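Local coordinates for protein diacylglycerol kinase (Bacillus anthracis, PDB 3S40) that probably transfers the gamma-phosphate of ATP to the hydroxyl of diacylglycerol, making phosphatidic acid, as diacylglycerol kinases do, at residues L92-G97 against R105-P110; H124-D129 against M295-A300. All blocks are in the same frame, centred on the assembly; numbering follows the deposited sequence.

Contact 1. Residues L92-G97 against R105-P110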
ATOM      1  N   LEU A  92      -6.261  -8.183   8.216  1.00 16.57           N
ATOM      2  CA  LEU A  92      -5.979  -6.781   8.526  1.00 23.50           C
ATOM      3  C   LEU A  92      -7.088  -5.873   7.970  1.00 21.03           C
ATOM      4  O   LEU A  92      -7.684  -6.168   6.924  1.00 25.96           O
ATOM      5  CB  LEU A  92      -4.601  -6.399   7.961  1.00 26.65           C
ATOM      6  CG  LEU A  92      -3.971  -5.039   8.265  1.00 37.82           C
ATOM      7  CD1 LEU A  92      -3.693  -4.873   9.760  1.00 25.34           C
ATOM      8  CD2 LEU A  92      -2.683  -4.868   7.459  1.00 39.43           C
ATOM      9  N   ALA A  93      -7.373  -4.784   8.678  1.00 15.45           N
ATOM     10  CA  ALA A  93      -8.354  -3.791   8.243  1.00 17.72           C
ATOM     11  C   ALA A  93      -7.816  -2.402   8.546  1.00 20.90           C
ATOM     12  O   ALA A  93      -7.003  -2.233   9.454  1.00 20.44           O
ATOM     13  CB  ALA A  93      -9.695  -4.013   8.911  1.00 19.63           C
ATOM     14  N   ILE A  94      -8.248  -1.417   7.767  1.00 22.09           N
ATOM     15  CA  ILE A  94      -7.745  -0.051   7.904  1.00 17.73           C
ATOM     16  C   ILE A  94      -8.906   0.890   8.106  1.00 24.02           C
ATOM     17  O   ILE A  94      -9.885   0.821   7.384  1.00 25.90           O
ATOM     18  CB  ILE A  94      -7.003   0.407   6.610  1.00 27.78           C
ATOM     19  CG1 ILE A  94      -5.817  -0.518   6.313  1.00 20.96           C
ATOM     20  CG2 ILE A  94      -6.553   1.869   6.724  1.00 18.34           C
ATOM     21  CD1 ILE A  94      -5.192  -0.252   4.952  1.00 29.30           C
ATOM     22  N   ILE A  95      -8.804   1.757   9.102  1.00 20.35           N
ATOM     23  CA  ILE A  95      -9.687   2.895   9.177  1.00 18.58           C
ATOM     24  C   ILE A  95      -8.796   4.065   8.891  1.00 22.27           C
ATOM     25  O   ILE A  95      -7.831   4.297   9.603  1.00 24.51           O
ATOM     26  CB  ILE A  95     -10.342   3.052  10.538  1.00 24.04           C
ATOM     27  CG1 ILE A  95     -11.140   1.795  10.872  1.00 17.89           C
ATOM     28  CG2 ILE A  95     -11.261   4.282  10.525  1.00 19.20           C
ATOM     29  CD1 ILE A  95     -11.578   1.728  12.328  1.00 19.25           C
ATOM     30  N   PRO A  96      -9.107   4.798   7.819  1.00 24.49           N
ATOM     31  CA  PRO A  96      -8.232   5.842   7.274  1.00 29.49           C
ATOM     32  C   PRO A  96      -8.117   7.023   8.239  1.00 29.73           C
ATOM     33  O   PRO A  96      -9.113   7.638   8.542  1.00 34.41           O
ATOM     34  CB  PRO A  96      -8.936   6.250   5.974  1.00 33.58           C
ATOM     35  CG  PRO A  96     -10.374   5.917   6.207  1.00 32.50           C
ATOM     36  CD  PRO A  96     -10.389   4.702   7.113  1.00 18.84           C
ATOM     37  N   GLY A  97      -6.914   7.320   8.716  1.00 29.12           N
ATOM     38  CA  GLY A  97      -6.738   8.387   9.681  1.00 34.97           C
ATOM     39  C   GLY A  97      -5.666   9.374   9.278  1.00 39.12           C
ATOM     40  O   GLY A  97      -5.209  10.170  10.098  1.00 39.14           O
ATOM     41  N   ARG A 105      -7.851   3.331   0.279  1.00 18.02           N
ATOM     42  CA  ARG A 105      -8.573   3.611  -0.973  1.00 23.09           C
ATOM     43  C   ARG A 105      -8.527   2.437  -1.938  1.00 24.72           C
ATOM     44  O   ARG A 105      -9.502   2.138  -2.619  1.00 28.79           O
ATOM     45  CB  ARG A 105      -8.043   4.865  -1.666  1.00 28.11           C
ATOM     46  CG  ARG A 105      -8.364   6.143  -0.904  1.00 33.65           C
ATOM     47  CD  ARG A 105      -7.656   7.323  -1.531  1.00 49.79           C
ATOM     48  NE  ARG A 105      -7.515   8.423  -0.588  1.00 47.64           N
ATOM     49  CZ  ARG A 105      -8.401   9.402  -0.464  1.00 44.44           C
ATOM     50  NH1 ARG A 105      -8.194  10.364   0.427  1.00 37.34           N
ATOM     51  NH2 ARG A 105      -9.489   9.409  -1.231  1.00 29.63           N
ATOM     52  N   THR A 106      -7.394   1.757  -1.984  1.00 24.97           N
ATOM     53  CA  THR A 106      -7.265   0.606  -2.862  1.00 25.41           C
ATOM     54  C   THR A 106      -8.362  -0.434  -2.542  1.00 22.74           C
ATOM     55  O   THR A 106      -8.942  -1.060  -3.441  1.00 22.78           O
ATOM     56  CB  THR A 106      -5.841   0.016  -2.754  1.00 24.97           C
ATOM     57  OG1 THR A 106      -4.911   0.932  -3.353  1.00 16.85           O
ATOM     58  CG2 THR A 106      -5.753  -1.323  -3.470  1.00 21.60           C
ATOM     59  N   LEU A 107      -8.670  -0.565  -1.254  1.00 17.74           N
ATOM     60  CA  LEU A 107      -9.647  -1.543  -0.754  1.00 24.37           C
ATOM     61  C   LEU A 107     -11.062  -0.989  -0.802  1.00 22.52           C
ATOM     62  O   LEU A 107     -12.016  -1.670  -0.410  1.00 23.01           O
ATOM     63  CB  LEU A 107      -9.307  -1.976   0.685  1.00 15.17           C
ATOM     64  CG  LEU A 107      -7.914  -2.600   0.863  1.00 20.92           C
ATOM     65  CD1 LEU A 107      -7.595  -2.839   2.370  1.00 21.15           C
ATOM     66  CD2 LEU A 107      -7.761  -3.888   0.066  1.00 20.15           C
ATOM     67  N   GLY A 108     -11.191   0.243  -1.292  1.00 21.62           N
ATOM     68  CA  GLY A 108     -12.495   0.861  -1.463  1.00 21.11           C
ATOM     69  C   GLY A 108     -13.121   1.266  -0.140  1.00 22.82           C
ATOM     70  O   GLY A 108     -14.332   1.480  -0.027  1.00 24.54           O
ATOM     71  N   VAL A 109     -12.286   1.374   0.878  1.00 24.14           N
ATOM     72  CA  VAL A 109     -12.767   1.761   2.198  1.00 27.46           C
ATOM     73  C   VAL A 109     -13.271   3.202   2.220  1.00 25.91           C
ATOM     74  O   VAL A 109     -12.556   4.111   1.817  1.00 29.40           O
ATOM     75  CB  VAL A 109     -11.670   1.633   3.247  1.00 20.56           C
ATOM     76  CG1 VAL A 109     -12.173   2.165   4.588  1.00 22.48           C
ATOM     77  CG2 VAL A 109     -11.185   0.162   3.349  1.00 18.06           C
ATOM     78  N   PRO A 110     -14.504   3.410   2.706  1.00 29.19           N
ATOM     79  CA  PRO A 110     -15.061   4.763   2.860  1.00 33.79           C
ATOM     80  C   PRO A 110     -14.079   5.659   3.601  1.00 28.13           C
ATOM     81  O   PRO A 110     -13.457   5.217   4.572  1.00 27.35           O
ATOM     82  CB  PRO A 110     -16.290   4.530   3.740  1.00 37.38           C
ATOM     83  CG  PRO A 110     -16.716   3.135   3.430  1.00 42.26           C
ATOM     84  CD  PRO A 110     -15.463   2.357   3.103  1.00 26.77           C
TER
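Pro96 and Val109 meet side chain to side chain, crossing obliquely, with CD of the proline ring 4.0 Å from the CG1 methyl of Val109. That methyl lies anti to the backbone N of its own residue (chi1 175°), which carries it toward the strand, where it reaches both the proline ring and the backbone; Ile94 O lies 3.9 Å from Val109 CG1. The neighbouring corner of the same ring turns to the next residue, and Pro96 CG lies 3.6 Å from Pro110 O. Farther back along the strand Ile94 extends its longer branch, CD1 anti to CA (chi2 171°), until the methyl tips Ile94 CD1 and Leu107 CD1 approach to 4.4 Å, a light touch rather than a close fit. Strand 91-96 is an outermost strand of the four-stranded parallel sheet in the kinase catalytic domain, though its start also bonds to strand 284-296; helix 102-106 with the turn after it folds back over one side. The helix ends in a Schellman motif: Gly108 takes a positive phi of 73°, readily adopted by a residue without a side chain, and Gly108 N bonds to Arg105 O at 2.9 Å. This reversal directs Val109 back toward the strand. Beta-branched Ile94 suits a strand; Val109, in the loop, offers a compact branched apolar group, Leu107 a longer one that extends to Ile94, and Pro96 a rigid carbon surface where the strand ends. No hydrogen bond joins the two segments. Met295 touches both Ile94 and Leu107, and Ala116 of helix 113-120 packs on Val109.

Contact 2. Residues H124-D129 against M295-A300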
ATOM      1  N   HIS A 124     -16.193  -8.401   4.950  1.00 20.84           N
ATOM      2  CA  HIS A 124     -15.859  -8.821   3.580  1.00 18.72           C
ATOM      3  C   HIS A 124     -14.353  -8.814   3.420  1.00 20.63           C
ATOM      4  O   HIS A 124     -13.696  -7.795   3.646  1.00 33.06           O
ATOM      5  CB  HIS A 124     -16.478  -7.883   2.568  1.00 18.96           C
ATOM      6  CG  HIS A 124     -17.970  -7.850   2.623  1.00 32.86           C
ATOM      7  ND1 HIS A 124     -18.740  -8.989   2.534  1.00 34.29           N
ATOM      8  CD2 HIS A 124     -18.836  -6.816   2.757  1.00 30.23           C
ATOM      9  CE1 HIS A 124     -20.019  -8.659   2.617  1.00 31.12           C
ATOM     10  NE2 HIS A 124     -20.104  -7.347   2.750  1.00 29.36           N
ATOM     11  N   VAL A 125     -13.802  -9.961   3.058  1.00 14.91           N
ATOM     12  CA  VAL A 125     -12.368 -10.152   3.130  1.00 18.58           C
ATOM     13  C   VAL A 125     -11.852 -10.687   1.809  1.00 23.92           C
ATOM     14  O   VAL A 125     -12.519 -11.491   1.156  1.00 23.98           O
ATOM     15  CB  VAL A 125     -12.014 -11.171   4.217  1.00 28.81           C
ATOM     16  CG1 VAL A 125     -10.559 -11.532   4.114  1.00 26.21           C
ATOM     17  CG2 VAL A 125     -12.352 -10.616   5.613  1.00 26.76           C
ATOM     18  N   LYS A 126     -10.678 -10.229   1.400  1.00 20.41           N
ATOM     19  CA  LYS A 126     -10.073 -10.757   0.183  1.00 24.53           C
ATOM     20  C   LYS A 126      -8.570 -10.851   0.327  1.00 25.25           C
ATOM     21  O   LYS A 126      -7.970 -10.164   1.170  1.00 24.89           O
ATOM     22  CB  LYS A 126     -10.444  -9.921  -1.044  1.00 22.43           C
ATOM     23  CG  LYS A 126      -9.759  -8.573  -1.120  1.00 22.59           C
ATOM     24  CD  LYS A 126     -10.109  -7.913  -2.444  1.00 30.77           C
ATOM     25  CE  LYS A 126      -9.262  -6.692  -2.706  1.00 34.33           C
ATOM     26  NZ  LYS A 126      -9.216  -6.402  -4.177  1.00 35.05           N
ATOM     27  N   PRO A 127      -7.956 -11.727  -0.479  1.00 27.20           N
ATOM     28  CA  PRO A 127      -6.497 -11.867  -0.462  1.00 24.62           C
ATOM     29  C   PRO A 127      -5.869 -10.718  -1.196  1.00 27.79           C
ATOM     30  O   PRO A 127      -6.419 -10.239  -2.188  1.00 28.70           O
ATOM     31  CB  PRO A 127      -6.245 -13.199  -1.195  1.00 28.65           C
ATOM     32  CG  PRO A 127      -7.479 -13.475  -1.953  1.00 30.92           C
ATOM     33  CD  PRO A 127      -8.621 -12.777  -1.271  1.00 29.00           C
ATOM     34  N   VAL A 128      -4.725 -10.277  -0.697  1.00 22.35           N
ATOM     35  CA  VAL A 128      -4.029  -9.136  -1.259  1.00 20.14           C
ATOM     36  C   VAL A 128      -2.573  -9.529  -1.383  1.00 22.16           C
ATOM     37  O   VAL A 128      -2.040 -10.219  -0.515  1.00 20.78           O
ATOM     38  CB  VAL A 128      -4.193  -7.908  -0.339  1.00 30.38           C
ATOM     39  CG1 VAL A 128      -3.277  -6.776  -0.756  1.00 24.48           C
ATOM     40  CG2 VAL A 128      -5.658  -7.460  -0.322  1.00 20.65           C
ATOM     41  N   ASP A 129      -1.941  -9.142  -2.486  1.00 16.44           N
ATOM     42  CA  ASP A 129      -0.540  -9.494  -2.712  1.00 26.81           C
ATOM     43  C   ASP A 129       0.385  -8.512  -1.978  1.00 21.88           C
ATOM     44  O   ASP A 129       0.044  -7.339  -1.812  1.00 22.07           O
ATOM     45  CB  ASP A 129      -0.195  -9.488  -4.220  1.00 23.13           C
ATOM     46  CG  ASP A 129      -1.176 -10.320  -5.072  1.00 32.98           C
ATOM     47  OD1 ASP A 129      -1.825 -11.258  -4.533  1.00 29.21           O
ATOM     48  OD2 ASP A 129      -1.291 -10.026  -6.290  1.00 31.69           O
HETATM   49  N   MSE A 295      -7.410  -9.043   3.749  1.00 19.14           N
HETATM   50  CA  MSE A 295      -7.813  -7.729   4.196  1.00 16.94           C
HETATM   51  C   MSE A 295      -9.311  -7.505   4.062  1.00 23.46           C
HETATM   52  O   MSE A 295      -9.964  -8.016   3.149  1.00 20.71           O
HETATM   53  CB  MSE A 295      -7.030  -6.661   3.429  1.00 20.19           C
HETATM   54  CG  MSE A 295      -5.540  -6.897   3.480  1.00 21.27           C
HETATM   55 SE   MSE A 295      -4.410  -5.337   3.172  0.64 32.68          SE
HETATM   56  CE  MSE A 295      -5.004  -4.185   4.639  1.00 28.11           C
ATOM     57  N   ILE A 296      -9.852  -6.736   4.992  1.00 13.63           N
ATOM     58  CA  ILE A 296     -11.223  -6.269   4.900  1.00 16.04           C
ATOM     59  C   ILE A 296     -11.312  -5.297   3.735  1.00 18.37           C
ATOM     60  O   ILE A 296     -10.440  -4.450   3.564  1.00 24.75           O
ATOM     61  CB  ILE A 296     -11.647  -5.528   6.180  1.00 17.18           C
ATOM     62  CG1 ILE A 296     -11.765  -6.508   7.351  1.00 20.99           C
ATOM     63  CG2 ILE A 296     -12.976  -4.787   5.951  1.00 16.83           C
ATOM     64  CD1 ILE A 296     -12.934  -7.484   7.243  1.00 27.07           C
ATOM     65  N   TYR A 297     -12.368  -5.388   2.944  1.00 18.62           N
ATOM     66  CA  TYR A 297     -12.514  -4.444   1.850  1.00 19.56           C
ATOM     67  C   TYR A 297     -13.986  -4.162   1.570  1.00 25.62           C
ATOM     68  O   TYR A 297     -14.872  -4.706   2.246  1.00 19.85           O
ATOM     69  CB  TYR A 297     -11.815  -4.990   0.588  1.00 20.74           C
ATOM     70  CG  TYR A 297     -12.608  -6.083  -0.109  1.00 22.01           C
ATOM     71  CD1 TYR A 297     -13.183  -5.854  -1.348  1.00 27.36           C
ATOM     72  CD2 TYR A 297     -12.795  -7.335   0.489  1.00 21.04           C
ATOM     73  CE1 TYR A 297     -13.907  -6.839  -1.995  1.00 29.51           C
ATOM     74  CE2 TYR A 297     -13.518  -8.331  -0.139  1.00 24.25           C
ATOM     75  CZ  TYR A 297     -14.076  -8.066  -1.395  1.00 35.65           C
ATOM     76  OH  TYR A 297     -14.810  -9.016  -2.057  1.00 28.83           O
ATOM     77  N   ASN A 298     -14.237  -3.332   0.550  1.00 17.44           N
ATOM     78  CA  ASN A 298     -15.590  -2.887   0.217  1.00 16.23           C
ATOM     79  C   ASN A 298     -16.018  -3.430  -1.138  1.00 35.41           C
ATOM     80  O   ASN A 298     -15.617  -2.894  -2.165  1.00 30.53           O
ATOM     81  CB  ASN A 298     -15.645  -1.364   0.172  1.00 16.96           C
ATOM     82  CG  ASN A 298     -17.061  -0.842   0.059  1.00 37.31           C
ATOM     83  OD1 ASN A 298     -18.016  -1.625  -0.028  1.00 34.67           O
ATOM     84  ND2 ASN A 298     -17.212   0.488   0.070  1.00 28.18           N
ATOM     85  N   PRO A 299     -16.833  -4.494  -1.151  1.00 35.40           N
ATOM     86  CA  PRO A 299     -17.225  -5.072  -2.442  1.00 42.75           C
ATOM     87  C   PRO A 299     -18.201  -4.163  -3.210  1.00 34.29           C
ATOM     88  O   PRO A 299     -18.343  -4.303  -4.417  1.00 47.32           O
ATOM     89  CB  PRO A 299     -17.900  -6.399  -2.051  1.00 45.75           C
ATOM     90  CG  PRO A 299     -17.756  -6.525  -0.552  1.00 36.97           C
ATOM     91  CD  PRO A 299     -17.523  -5.147  -0.028  1.00 34.36           C
ATOM     92  N   ALA A 300     -18.844  -3.225  -2.520  1.00 45.96           N
ATOM     93  CA  ALA A 300     -19.747  -2.278  -3.178  1.00 45.48           C
ATOM     94  C   ALA A 300     -18.989  -1.278  -4.046  1.00 46.75           C
ATOM     95  O   ALA A 300     -19.568  -0.623  -4.913  1.00 48.57           O
ATOM     96  CB  ALA A 300     -20.578  -1.545  -2.147  1.00 47.81           C
TER
HETATM   97  O   HOH W   1     -16.163  -5.753   4.791  1.00 25.92           O
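Residues 124-126 and 295-297 pair antiparallel: Lys126 and Met295 exchange two backbone bonds as the hydrogen-bonded pair, Tyr297 N donates a third to His124 O at 2.8 Å, and the non-hydrogen-bonded pair Val125 and Ile296 lies between. Lys126 crosses the Tyr297 ring at about a right angle, its CD over the centre of one face and 3.8 Å from the ring centroid, a CH-pi contact. Its CG sits between the backbone N and carbonyl carbon (chi1 73°), close to Tyr297 CD2, and the rest of the chain runs on extended. Pro299 CG similarly covers one face of the His124 ring, 3.4 Å from His124 CG. On the side of the sheet bearing Val125 and Ile296, Val125 CG2 meets Ile296 CD1 at 3.6 Å. On the opposite face, with Lys126, CG of Met295, a selenomethionine here, packs 3.8 Å from Val128 CG2. A water accepts from His124 N and lies 3.0 Å from Tyr297 O, to which it can donate, beside the direct bond. Lysine suits its place: its methylenes cover the ring while NZ forms a salt bridge with Asp220. The cation-pi contact with Tyr297 is long and at most weak, so the ring probably gains more from the methylenes than from the charge.

In the fold
The centres of contact 1 and contact 2 lie about 10 Å apart, on the same side of the chain's centre. They come in series: 92-97 and 105-110 have met before 124-129 begins, whereas 295-300 returns from the far end of the sequence. Contact 1 sets the edge strand of the parallel sheet against the end of helix 102-106 and the loop that follows it; contact 2 belongs to an antiparallel sheet, joining strands 125-133 and 284-296. Two probable hydrogen bonds link them directly, Leu92 O to Ile296 N at 3.0 Å and Leu107 O to Asn298 N at 2.9 Å. The returning C-terminal segment thus lies against both halves of contact 1, tying the end of the chain to the kinase catalytic domain.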